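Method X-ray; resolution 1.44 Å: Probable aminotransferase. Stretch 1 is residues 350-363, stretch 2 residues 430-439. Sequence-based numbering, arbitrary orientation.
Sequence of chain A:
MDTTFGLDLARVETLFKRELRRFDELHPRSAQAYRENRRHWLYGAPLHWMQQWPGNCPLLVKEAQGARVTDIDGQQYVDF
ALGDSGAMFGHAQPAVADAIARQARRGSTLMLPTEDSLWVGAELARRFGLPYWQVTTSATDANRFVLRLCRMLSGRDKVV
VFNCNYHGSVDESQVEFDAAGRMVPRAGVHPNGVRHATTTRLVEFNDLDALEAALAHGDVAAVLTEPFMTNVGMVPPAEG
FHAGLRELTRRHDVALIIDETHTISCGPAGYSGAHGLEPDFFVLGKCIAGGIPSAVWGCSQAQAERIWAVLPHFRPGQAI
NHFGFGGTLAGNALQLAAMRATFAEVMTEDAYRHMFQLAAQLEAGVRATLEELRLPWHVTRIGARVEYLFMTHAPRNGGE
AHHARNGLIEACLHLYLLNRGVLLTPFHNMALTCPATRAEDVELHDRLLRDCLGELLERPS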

ATOM      1  N   ASP A 350      13.633   7.545  26.165  1.00 16.52           N
ATOM      2  CA  ASP A 350      14.911   8.247  26.034  1.00 17.27           C
ATOM      3  C   ASP A 350      15.079   8.885  24.652  1.00 15.34           C
ATOM      4  O   ASP A 350      15.601   9.996  24.505  1.00 16.58           O
ATOM      5  CB  ASP A 350      16.107   7.301  26.283  1.00 19.83           C
ATOM      6  CG  ASP A 350      16.302   6.892  27.725  1.00 23.07           C
ATOM      7  OD1 ASP A 350      15.728   7.485  28.643  1.00 27.98           O
ATOM      8  OD2 ASP A 350      17.108   5.936  27.972  1.00 28.60           O
ATOM      9  N   ALA A 351      14.633   8.160  23.630  1.00 13.64           N
ATOM     10  CA  ALA A 351      14.718   8.669  22.254  1.00 14.11           C
ATOM     11  C   ALA A 351      13.890   9.959  22.143  1.00 13.37           C
ATOM     12  O   ALA A 351      14.345  10.971  21.598  1.00 13.54           O
ATOM     13  CB  ALA A 351      14.238   7.635  21.264  1.00 14.74           C
ATOM     14  N   TYR A 352      12.655   9.879  22.640  1.00 13.68           N
ATOM     15  CA  TYR A 352      11.785  11.038  22.555  1.00 13.67           C
ATOM     16  C   TYR A 352      12.324  12.215  23.387  1.00 12.42           C
ATOM     17  O   TYR A 352      12.195  13.355  22.995  1.00 14.45           O
ATOM     18  CB  TYR A 352      10.362  10.689  22.903  1.00 13.67           C
ATOM     19  CG  TYR A 352       9.550  10.118  21.753  1.00 13.15           C
ATOM     20  CD1 TYR A 352       9.481   8.742  21.518  1.00 12.39           C
ATOM     21  CD2 TYR A 352       8.785  10.944  20.956  1.00 14.26           C
ATOM     22  CE1 TYR A 352       8.684   8.220  20.501  1.00 11.89           C
ATOM     23  CE2 TYR A 352       8.030  10.433  19.915  1.00 12.72           C
ATOM     24  CZ  TYR A 352       7.961   9.089  19.700  1.00 11.70           C
ATOM     25  OH  TYR A 352       7.133   8.601  18.716  1.00 12.08           O
ATOM     26  N   ARG A 353      12.908  11.943  24.539  1.00 13.51           N
ATOM     27  CA  ARG A 353      13.467  13.008  25.344  1.00 15.00           C
ATOM     28  C   ARG A 353      14.482  13.807  24.549  1.00 14.12           C
ATOM     29  O   ARG A 353      14.478  15.054  24.555  1.00 14.67           O
ATOM     30  CB  ARG A 353      14.068  12.466  26.627  1.00 18.16           C
ATOM     31  CG  ARG A 353      14.559  13.574  27.553  1.00 21.77           C
ATOM     32  CD  ARG A 353      15.080  13.042  28.916  1.00 27.15           C
ATOM     33  NE  ARG A 353      14.310  11.911  29.463  1.00 34.54           N
ATOM     34  CZ  ARG A 353      14.688  10.619  29.392  1.00 37.29           C
ATOM     35  NH1 ARG A 353      15.891  10.257  28.925  1.00 44.85           N
ATOM     36  NH2 ARG A 353      13.882   9.691  29.853  1.00 42.86           N
ATOM     37  N   HIS A 354      15.393  13.095  23.897  1.00 14.41           N
ATOM     38  CA  HIS A 354      16.393  13.735  23.050  1.00 14.17           C
ATOM     39  C   HIS A 354      15.733  14.507  21.909  1.00 13.12           C
ATOM     40  O   HIS A 354      16.074  15.669  21.628  1.00 15.19           O
ATOM     41  CB  HIS A 354      17.349  12.697  22.481  1.00 15.16           C
ATOM     42  CG  HIS A 354      18.367  13.259  21.536  1.00 16.75           C
ATOM     43  ND1 HIS A 354      19.555  13.796  21.986  1.00 19.54           N
ATOM     44  CD2 HIS A 354      18.392  13.363  20.191  1.00 16.45           C
ATOM     45  CE1 HIS A 354      20.244  14.228  20.951  1.00 19.42           C
ATOM     46  NE2 HIS A 354      19.560  13.984  19.853  1.00 17.74           N
ATOM     47  N   MET A 355      14.802  13.864  21.226  1.00 12.90           N
ATOM     48  CA  MET A 355      14.119  14.526  20.098  1.00 12.46           C
ATOM     49  C   MET A 355      13.407  15.810  20.547  1.00 12.47           C
ATOM     50  O   MET A 355      13.443  16.831  19.848  1.00 13.67           O
ATOM     51  CB  MET A 355      13.131  13.533  19.476  1.00 13.03           C
ATOM     52  CG  MET A 355      13.804  12.384  18.737  1.00 12.41           C
ATOM     53  SD  MET A 355      12.802  10.917  18.478  1.00 12.96           S
ATOM     54  CE  MET A 355      11.573  11.528  17.338  1.00 14.58           C
ATOM     55  N   PHE A 356      12.791  15.767  21.711  1.00 12.91           N
ATOM     56  CA  PHE A 356      12.066  16.966  22.224  1.00 13.54           C
ATOM     57  C   PHE A 356      13.042  18.104  22.563  1.00 15.11           C
ATOM     58  O   PHE A 356      12.778  19.268  22.283  1.00 14.70           O
ATOM     59  CB  PHE A 356      11.298  16.657  23.502  1.00 14.04           C
ATOM     60  CG  PHE A 356      10.173  15.697  23.385  1.00 14.99           C
ATOM     61  CD1 PHE A 356       9.572  15.403  22.177  1.00 15.19           C
ATOM     62  CD2 PHE A 356       9.705  15.076  24.532  1.00 19.01           C
ATOM     63  CE1 PHE A 356       8.505  14.540  22.098  1.00 15.76           C
ATOM     64  CE2 PHE A 356       8.653  14.170  24.482  1.00 21.47           C
ATOM     65  CZ  PHE A 356       8.042  13.919  23.241  1.00 18.76           C
ATOM     66  N   GLN A 357      14.172  17.759  23.177  1.00 15.38           N
ATOM     67  CA  GLN A 357      15.143  18.794  23.520  1.00 16.30           C
ATOM     68  C   GLN A 357      15.630  19.536  22.252  1.00 17.25           C
ATOM     69  O   GLN A 357      15.715  20.777  22.204  1.00 17.52           O
ATOM     70  CB  GLN A 357      16.336  18.166  24.273  1.00 18.57           C
ATOM     71  CG  GLN A 357      17.489  19.109  24.561  1.00 22.83           C
ATOM     72  CD  GLN A 357      18.679  18.372  25.127  1.00 29.80           C
ATOM     73  OE1 GLN A 357      19.716  18.195  24.459  1.00 41.33           O
ATOM     74  NE2 GLN A 357      18.554  17.951  26.364  1.00 37.94           N
ATOM     75  N   LEU A 358      15.969  18.755  21.230  1.00 15.88           N
ATOM     76  CA  LEU A 358      16.503  19.340  19.998  1.00 16.57           C
ATOM     77  C   LEU A 358      15.409  20.108  19.241  1.00 15.78           C
ATOM     78  O   LEU A 358      15.675  21.176  18.682  1.00 15.30           O
ATOM     79  CB  LEU A 358      17.211  18.294  19.124  1.00 17.46           C
ATOM     80  CG  LEU A 358      18.626  17.839  19.500  1.00 20.45           C
ATOM     81  CD1 LEU A 358      19.593  18.986  19.307  1.00 24.44           C
ATOM     82  CD2 LEU A 358      18.719  17.430  20.945  1.00 22.96           C
ATOM     83  N   ALA A 359      14.185  19.561  19.237  1.00 14.58           N
ATOM     84  CA  ALA A 359      13.063  20.252  18.589  1.00 13.69           C
ATOM     85  C   ALA A 359      12.724  21.567  19.296  1.00 14.32           C
ATOM     86  O   ALA A 359      12.429  22.568  18.646  1.00 14.65           O
ATOM     87  CB  ALA A 359      11.874  19.327  18.469  1.00 14.22           C
ATOM     88  N   ALA A 360      12.779  21.572  20.624  1.00 14.35           N
ATOM     89  CA  ALA A 360      12.545  22.803  21.374  1.00 14.12           C
ATOM     90  C   ALA A 360      13.575  23.840  21.066  1.00 14.80           C
ATOM     91  O   ALA A 360      13.242  25.010  20.933  1.00 16.42           O
ATOM     92  CB  ALA A 360      12.518  22.511  22.850  1.00 14.96           C
ATOM     93  N   GLN A 361      14.834  23.420  20.912  1.00 14.86           N
ATOM     94  CA  GLN A 361      15.915  24.334  20.547  1.00 15.31           C
ATOM     95  C   GLN A 361      15.620  24.945  19.158  1.00 14.93           C
ATOM     96  O   GLN A 361      15.777  26.126  18.927  1.00 16.72           O
ATOM     97  CB  GLN A 361      17.265  23.592  20.570  1.00 17.76           C
ATOM     98  CG  GLN A 361      18.517  24.393  20.129  1.00 19.00           C
ATOM     99  CD  GLN A 361      19.739  23.506  19.801  1.00 22.71           C
ATOM    100  OE1 GLN A 361      19.750  22.315  20.135  1.00 25.39           O
ATOM    101  NE2 GLN A 361      20.765  24.088  19.145  1.00 24.94           N
ATOM    102  N   LEU A 362      15.197  24.099  18.218  1.00 14.11           N
ATOM    103  CA  LEU A 362      14.939  24.535  16.851  1.00 14.01           C
ATOM    104  C   LEU A 362      13.763  25.532  16.834  1.00 14.56           C
ATOM    105  O   LEU A 362      13.850  26.597  16.196  1.00 15.26           O
ATOM    106  CB  LEU A 362      14.687  23.295  15.952  1.00 13.29           C
ATOM    107  CG  LEU A 362      14.639  23.576  14.444  1.00 14.81           C
ATOM    108  CD1 LEU A 362      15.120  22.336  13.671  1.00 17.11           C
ATOM    109  CD2 LEU A 362      13.252  24.004  14.004  1.00 15.29           C
ATOM    110  N   GLU A 363      12.697  25.189  17.561  1.00 14.91           N
ATOM    111  CA  GLU A 363      11.519  26.042  17.695  1.00 15.38           C
ATOM    112  C   GLU A 363      11.901  27.417  18.277  1.00 15.98           C
ATOM    113  O   GLU A 363      11.525  28.447  17.741  1.00 16.74           O
ATOM    114  CB  GLU A 363      10.503  25.375  18.620  1.00 16.28           C
ATOM    115  CG  GLU A 363       9.270  26.233  18.921  1.00 17.02           C
ATOM    116  CD  GLU A 363       8.471  25.718  20.112  1.00 16.41           C
ATOM    117  OE1 GLU A 363       8.946  24.815  20.852  1.00 19.61           O
ATOM    118  OE2 GLU A 363       7.340  26.208  20.280  1.00 22.18           O
TER
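Stretch 2 430-439: MALTCPATRA

Stretch 2 lies along one side of the helix 350-363 as the end of a strand that breaks into a turn. Residues 430-432 are extended; the chain then leaves the strand, makes a type I beta turn from C434 to T437, and reaches R438 at the N-cap position of the next helix, which A439 begins. From A431 to P435 the chain runs roughly antiparallel to the helix: A431 sits against L362, T433 lies over M355 (CA to CA 5.3 Å) and P435 over A351 (CA to CA 5.6 Å). After the turn it heads back the other way, bringing A439 to L358 (CA to CA 6.4 Å). Together the two stretches bury 582 Å².

Three hydrogen bonds, one of them weak, join the stretches, and each ends on a backbone carbonyl. T433, the residue most covered here, points toward the helix with chi1 in p, and its OG1 donates to M355 O at 2.8 Å. That carbonyl already accepts the helical bond from A359 N (2.9 Å from N to O), so the hydroxyl adds a second donor without breaking the helix. From the helix, H354 reaches out with chi1 in t, and its NE2 donates to T437 O at 2.8 Å, tying down the far end of the turn. Two turns farther along the helix, Q361 NE2 makes a weak hydrogen bond to A439 O at 3.4 Å.

The turn is braced internally: T437 N bonds to C434 O at 3.0 Å, while C434 N donates to T437 OG1 at 2.9 Å.

Apolar contacts fill in around these anchors. L362 CD1 meets A431 CB at 3.7 Å, where A431 in the strand points toward the helix. T433 CG2 packs 4.0 Å from L358 CB, so one threonine supplies both a hydrogen bond and a methyl contact. M355 SD lies 3.8 Å from P435 CD, and A351 CB 4.0 Å from P435 CG. L358 CD1 reaches A439 CB at 4.2 Å.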

ATOM      1  N   MET A 430       8.267  22.400   7.811  1.00 13.96           N
ATOM      2  CA  MET A 430       8.504  21.683   9.062  1.00 12.45           C
ATOM      3  C   MET A 430       9.952  21.178   9.115  1.00 11.96           C
ATOM      4  O   MET A 430      10.612  21.027   8.117  1.00 14.34           O
ATOM      5  CB  MET A 430       7.520  20.481   9.272  1.00 13.19           C
ATOM      6  CG  MET A 430       7.834  19.203   8.495  1.00 13.63           C
ATOM      7  SD  MET A 430       8.823  18.061   9.475  1.00 13.64           S
ATOM      8  CE  MET A 430       8.946  16.675   8.347  1.00 14.23           C
ATOM      9  N   ALA A 431      10.400  20.911  10.345  1.00 12.19           N
ATOM     10  CA  ALA A 431      11.643  20.188  10.617  1.00 11.91           C
ATOM     11  C   ALA A 431      11.315  19.160  11.690  1.00 12.45           C
ATOM     12  O   ALA A 431      10.549  19.424  12.638  1.00 12.30           O
ATOM     13  CB  ALA A 431      12.713  21.138  11.155  1.00 13.38           C
ATOM     14  N   LEU A 432      11.882  17.972  11.501  1.00 12.22           N
ATOM     15  CA  LEU A 432      11.671  16.858  12.384  1.00 12.88           C
ATOM     16  C   LEU A 432      13.032  16.419  12.946  1.00 11.93           C
ATOM     17  O   LEU A 432      13.988  16.228  12.175  1.00 12.85           O
ATOM     18  CB  LEU A 432      11.030  15.721  11.524  1.00 13.63           C
ATOM     19  CG  LEU A 432      10.562  14.468  12.259  1.00 14.35           C
ATOM     20  CD1 LEU A 432       9.535  14.706  13.381  1.00 15.46           C
ATOM     21  CD2 LEU A 432      10.014  13.546  11.213  1.00 14.57           C
ATOM     22  N   THR A 433      13.091  16.224  14.252  1.00 11.75           N
ATOM     23  CA  THR A 433      14.305  15.722  14.897  1.00 11.80           C
ATOM     24  C   THR A 433      14.204  14.217  15.130  1.00 12.74           C
ATOM     25  O   THR A 433      13.112  13.668  15.223  1.00 14.09           O
ATOM     26  CB  THR A 433      14.554  16.429  16.242  1.00 14.48           C
ATOM     27  OG1 THR A 433      13.463  16.165  17.110  1.00 15.19           O
ATOM     28  CG2 THR A 433      14.687  17.910  16.048  1.00 14.26           C
ATOM     29  N   CYS A 434      15.366  13.564  15.154  1.00 12.60           N
ATOM     30  CA  CYS A 434      15.472  12.144  15.424  1.00 13.49           C
ATOM     31  C   CYS A 434      16.566  11.907  16.459  1.00 14.14           C
ATOM     32  O   CYS A 434      17.273  12.845  16.832  1.00 14.26           O
ATOM     33  CB  CYS A 434      15.743  11.358  14.127  1.00 12.78           C
ATOM     34  SG  CYS A 434      17.326  11.606  13.388  1.00 12.87           S
ATOM     35  N   PRO A 435      16.730  10.665  16.917  1.00 14.56           N
ATOM     36  CA  PRO A 435      17.769  10.434  17.949  1.00 15.45           C
ATOM     37  C   PRO A 435      19.182  10.793  17.522  1.00 15.66           C
ATOM     38  O   PRO A 435      19.995  11.129  18.386  1.00 18.53           O
ATOM     39  CB  PRO A 435      17.636   8.936  18.230  1.00 16.26           C
ATOM     40  CG  PRO A 435      16.225   8.651  17.962  1.00 17.46           C
ATOM     41  CD  PRO A 435      15.882   9.482  16.750  1.00 15.27           C
ATOM     42  N   ALA A 436      19.454  10.763  16.196  1.00 15.28           N
ATOM     43  CA  ALA A 436      20.772  11.095  15.653  1.00 16.06           C
ATOM     44  C   ALA A 436      20.992  12.619  15.407  1.00 16.53           C
ATOM     45  O   ALA A 436      22.126  13.044  15.134  1.00 18.61           O
ATOM     46  CB  ALA A 436      21.026  10.335  14.382  1.00 18.64           C
ATOM     47  N   THR A 437      19.933  13.427  15.507  1.00 15.53           N
ATOM     48  CA  THR A 437      20.088  14.880  15.350  1.00 15.57           C
ATOM     49  C   THR A 437      20.987  15.430  16.469  1.00 17.24           C
ATOM     50  O   THR A 437      20.916  14.961  17.626  1.00 18.96           O
ATOM     51  CB  THR A 437      18.730  15.598  15.348  1.00 16.31           C
ATOM     52  OG1 THR A 437      17.838  14.883  14.448  1.00 16.89           O
ATOM     53  CG2 THR A 437      18.887  17.081  14.970  1.00 18.35           C
ATOM     54  N   ARG A 438      21.882  16.338  16.110  1.00 20.00           N
ATOM     55  CA  ARG A 438      22.789  16.936  17.084  1.00 20.63           C
ATOM     56  C   ARG A 438      22.494  18.425  17.223  1.00 19.47           C
ATOM     57  O   ARG A 438      21.942  19.053  16.308  1.00 17.67           O
ATOM     58  CB  ARG A 438      24.234  16.765  16.584  1.00 24.05           C
ATOM     59  CG  ARG A 438      24.713  15.326  16.429  1.00 26.95           C
ATOM     60  CD  ARG A 438      25.984  15.236  15.576  1.00 33.49           C
ATOM     61  NE  ARG A 438      25.839  15.958  14.285  1.00 45.63           N
ATOM     62  CZ  ARG A 438      26.773  16.096  13.336  1.00 49.67           C
ATOM     63  NH1 ARG A 438      27.984  15.545  13.473  1.00 53.12           N
ATOM     64  NH2 ARG A 438      26.476  16.765  12.214  1.00 48.14           N
ATOM     65  N   ALA A 439      22.889  18.997  18.355  1.00 19.58           N
ATOM     66  CA  ALA A 439      22.689  20.429  18.590  1.00 18.95           C
ATOM     67  C   ALA A 439      23.287  21.284  17.472  1.00 18.41           C
ATOM     68  O   ALA A 439      22.671  22.253  17.021  1.00 18.07           O
ATOM     69  CB  ALA A 439      23.296  20.809  19.926  1.00 21.45           C
TER